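PDB 2F1N: cytolethal distending toxin subunit B from Escherichia coli, which nicks DNA as the endonuclease subunit of a tripartite toxin and very probably damages the DNA of intoxicated cells, which arrest at G2/M. Local coordinates for residues R137-A142 with V174-W180. Numbering follows the deposited sequence.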
ATOM      1  N   ARG A 137       9.982  -4.983  -2.018  1.00 10.03           N
ATOM      2  CA  ARG A 137      10.600  -4.871  -3.343  1.00 10.73           C
ATOM      3  C   ARG A 137      10.391  -6.196  -4.062  1.00 11.02           C
ATOM      4  O   ARG A 137      10.611  -7.264  -3.462  1.00 10.70           O
ATOM      5  CB  ARG A 137      12.108  -4.584  -3.201  1.00 10.26           C
ATOM      6  CG  ARG A 137      12.799  -4.424  -4.611  1.00  9.63           C
ATOM      7  CD  ARG A 137      14.292  -4.147  -4.512  1.00 11.73           C
ATOM      8  NE  ARG A 137      15.014  -5.208  -3.790  1.00 12.79           N
ATOM      9  CZ  ARG A 137      15.378  -6.391  -4.330  1.00 10.29           C
ATOM     10  NH1 ARG A 137      15.054  -6.694  -5.589  1.00 11.44           N
ATOM     11  NH2 ARG A 137      16.023  -7.297  -3.587  1.00 11.86           N
ATOM     12  N   ILE A 138       9.949  -6.134  -5.329  1.00 11.01           N
ATOM     13  CA  ILE A 138       9.893  -7.321  -6.183  1.00 13.72           C
ATOM     14  C   ILE A 138      10.672  -6.894  -7.413  1.00 12.77           C
ATOM     15  O   ILE A 138      10.242  -5.976  -8.135  1.00 14.16           O
ATOM     16  CB  ILE A 138       8.459  -7.666  -6.534  1.00 15.41           C
ATOM     17  CG1 ILE A 138       7.721  -8.140  -5.254  1.00 18.65           C
ATOM     18  CG2 ILE A 138       8.395  -8.820  -7.563  1.00 19.84           C
ATOM     19  CD1 ILE A 138       6.264  -7.973  -5.398  1.00 27.76           C
ATOM     20  N   GLY A 139      11.832  -7.502  -7.624  1.00 13.65           N
ATOM     21  CA  GLY A 139      12.661  -7.062  -8.761  1.00 12.85           C
ATOM     22  C   GLY A 139      13.050  -5.599  -8.618  1.00 12.45           C
ATOM     23  O   GLY A 139      13.528  -5.143  -7.569  1.00 12.09           O
ATOM     24  N   ASN A 140      12.812  -4.836  -9.679  1.00 12.41           N
ATOM     25  CA  ASN A 140      13.229  -3.451  -9.733  1.00 13.65           C
ATOM     26  C   ASN A 140      12.170  -2.448  -9.259  1.00 13.07           C
ATOM     27  O   ASN A 140      12.323  -1.257  -9.487  1.00 13.27           O
ATOM     28  CB  ASN A 140      13.539  -3.159 -11.199  1.00 15.56           C
ATOM     29  CG  ASN A 140      14.409  -1.990 -11.367  1.00 19.33           C
ATOM     30  OD1 ASN A 140      15.556  -1.977 -10.885  1.00 25.57           O
ATOM     31  ND2 ASN A 140      13.899  -0.978 -12.097  1.00 23.83           N
ATOM     32  N   ASP A 141      11.111  -2.952  -8.606  1.00 12.42           N
ATOM     33  CA  ASP A 141       9.973  -2.131  -8.206  1.00 13.08           C
ATOM     34  C   ASP A 141       9.709  -2.299  -6.706  1.00 12.16           C
ATOM     35  O   ASP A 141       9.885  -3.388  -6.179  1.00 13.47           O
ATOM     36  CB  ASP A 141       8.755  -2.624  -8.954  1.00 13.31           C
ATOM     37  CG  ASP A 141       8.921  -2.520 -10.455  1.00 18.07           C
ATOM     38  OD1 ASP A 141       9.197  -1.428 -10.933  1.00 21.13           O
ATOM     39  OD2 ASP A 141       8.767  -3.475 -11.214  1.00 25.45           O
ATOM     40  N   ALA A 142       9.316  -1.211  -6.051  1.00 10.24           N
ATOM     41  CA  ALA A 142       9.025  -1.258  -4.632  1.00  9.78           C
ATOM     42  C   ALA A 142       7.611  -0.733  -4.423  1.00  9.33           C
ATOM     43  O   ALA A 142       7.184   0.252  -5.046  1.00 10.80           O
ATOM     44  CB  ALA A 142      10.054  -0.399  -3.875  1.00  9.59           C
ATOM     45  N   VAL A 174      21.771   0.575  -8.041  1.00 15.27           N
ATOM     46  CA  VAL A 174      20.564  -0.121  -8.503  1.00 15.34           C
ATOM     47  C   VAL A 174      19.383   0.122  -7.523  1.00 13.39           C
ATOM     48  O   VAL A 174      18.259   0.346  -7.969  1.00 15.29           O
ATOM     49  CB  VAL A 174      20.808  -1.641  -8.684  1.00 15.81           C
ATOM     50  CG1 VAL A 174      19.482  -2.388  -8.951  1.00 17.19           C
ATOM     51  CG2 VAL A 174      21.844  -1.879  -9.860  1.00 17.09           C
ATOM     52  N   HIS A 175      19.667   0.180  -6.224  1.00 14.08           N
ATOM     53  CA  HIS A 175      18.595   0.582  -5.289  1.00 12.56           C
ATOM     54  C   HIS A 175      18.194   2.052  -5.422  1.00 13.68           C
ATOM     55  O   HIS A 175      17.024   2.413  -5.219  1.00 14.26           O
ATOM     56  CB  HIS A 175      19.010   0.313  -3.837  1.00 13.86           C
ATOM     57  CG  HIS A 175      18.779  -1.103  -3.412  1.00 14.60           C
ATOM     58  ND1 HIS A 175      19.538  -2.146  -3.895  1.00 14.61           N
ATOM     59  CD2 HIS A 175      17.910  -1.639  -2.522  1.00 15.57           C
ATOM     60  CE1 HIS A 175      19.116  -3.278  -3.354  1.00 16.07           C
ATOM     61  NE2 HIS A 175      18.121  -3.002  -2.530  1.00 16.60           N
ATOM     62  N   GLN A 176      19.145   2.923  -5.751  1.00 12.87           N
ATOM     63  CA  GLN A 176      18.791   4.335  -5.901  1.00 13.38           C
ATOM     64  C   GLN A 176      17.768   4.521  -7.015  1.00 13.58           C
ATOM     65  O   GLN A 176      16.944   5.420  -6.947  1.00 13.20           O
ATOM     66  CB  GLN A 176      20.039   5.225  -6.200  1.00 12.85           C
ATOM     67  CG  GLN A 176      21.062   5.348  -5.053  1.00 15.39           C
ATOM     68  CD  GLN A 176      22.421   5.865  -5.563  1.00 20.43           C
ATOM     69  OE1 GLN A 176      22.453   6.724  -6.439  1.00 26.12           O
ATOM     70  NE2 GLN A 176      23.527   5.345  -5.007  1.00 22.40           N
ATOM     71  N   ALA A 177      17.816   3.658  -8.039  1.00 12.63           N
ATOM     72  CA  ALA A 177      16.979   3.804  -9.220  1.00 13.49           C
ATOM     73  C   ALA A 177      15.794   2.882  -9.288  1.00 13.95           C
ATOM     74  O   ALA A 177      15.220   2.694 -10.357  1.00 15.76           O
ATOM     75  CB  ALA A 177      17.882   3.660 -10.554  1.00 14.23           C
ATOM     76  N   LEU A 178      15.398   2.289  -8.163  1.00 14.17           N
ATOM     77  CA  LEU A 178      14.197   1.458  -8.149  1.00 13.69           C
ATOM     78  C   LEU A 178      12.963   2.308  -8.464  1.00 13.07           C
ATOM     79  O   LEU A 178      12.878   3.513  -8.122  1.00 13.85           O
ATOM     80  CB  LEU A 178      14.049   0.795  -6.759  1.00 12.82           C
ATOM     81  CG  LEU A 178      15.112  -0.255  -6.346  1.00 12.06           C
ATOM     82  CD1 LEU A 178      14.933  -0.651  -4.829  1.00 15.36           C
ATOM     83  CD2 LEU A 178      15.080  -1.537  -7.252  1.00 11.23           C
ATOM     84  N   ASN A 179      12.002   1.727  -9.167  1.00 13.82           N
ATOM     85  CA  ASN A 179      10.732   2.404  -9.343  1.00 13.26           C
ATOM     86  C   ASN A 179       9.875   2.106  -8.138  1.00 13.91           C
ATOM     87  O   ASN A 179       9.657   0.953  -7.842  1.00 16.14           O
ATOM     88  CB  ASN A 179      10.034   1.904 -10.603  1.00 14.07           C
ATOM     89  CG  ASN A 179      10.817   2.283 -11.864  1.00 17.76           C
ATOM     90  OD1 ASN A 179      11.098   3.441 -12.074  1.00 20.73           O
ATOM     91  ND2 ASN A 179      11.177   1.292 -12.681  1.00 22.11           N
ATOM     92  N   TRP A 180       9.407   3.148  -7.464  1.00 12.13           N
ATOM     93  CA  TRP A 180       8.600   2.939  -6.241  1.00 11.53           C
ATOM     94  C   TRP A 180       7.175   3.443  -6.385  1.00 10.25           C
ATOM     95  O   TRP A 180       6.884   4.372  -7.178  1.00 10.10           O
ATOM     96  CB  TRP A 180       9.284   3.548  -5.023  1.00  9.93           C
ATOM     97  CG  TRP A 180       9.844   4.948  -5.153  1.00 12.38           C
ATOM     98  CD1 TRP A 180      11.152   5.263  -5.399  1.00 10.48           C
ATOM     99  CD2 TRP A 180       9.155   6.202  -4.989  1.00 10.38           C
ATOM    100  NE1 TRP A 180      11.322   6.625  -5.392  1.00 13.29           N
ATOM    101  CE2 TRP A 180      10.128   7.232  -5.124  1.00 12.37           C
ATOM    102  CE3 TRP A 180       7.810   6.574  -4.693  1.00 11.80           C
ATOM    103  CZ2 TRP A 180       9.816   8.608  -5.025  1.00 13.65           C
ATOM    104  CZ3 TRP A 180       7.500   7.957  -4.578  1.00  9.73           C
ATOM    105  CH2 TRP A 180       8.503   8.949  -4.726  1.00 14.56           C
TER
HETATM  106  O   HOH W   1      17.251  -0.025 -10.453  1.00 21.11           O
HETATM  107  O   HOH W   2      15.333   1.376 -12.746  1.00 31.39           O
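Strands 141-147 and 179-183 start side by side and run parallel. Asn179 N donates to Asn140 O (3.0 Å), and Ala142 N donates to Asn179 O (2.8 Å). Before them, Gly139 and Asn140 form the type II' turn of a tight hairpin. Leu178, in the m,t rotamer, reaches across to the hairpin, and its CD1 lies 3.6 Å from Arg137 CD. Arg137 keeps chi1 and chi2 at t, then bends at chi3 (p). This brings Arg137 NH1 back to Gly139 O at 2.9 Å, while its NE forms a salt bridge with Glu119, which also bonds His175 NE2; His175 ND1 bonds Asp172. Asn140 (chi1 t) extends toward the helix end. One water links its OD1 to Val174 O, another its ND2 to Ala177 O. Its ND2 and that of Asn179 (chi1 m) both donate to Asp12. Trp180 (chi1 p) swings its indole away, against helix 156-168, leaving CB 4.2 Å from Ala142 CB. The link from strand 141-147 through that helix to strand 179-183 is a beta-alpha-beta crossover in one sheet of the DNase I-like fold.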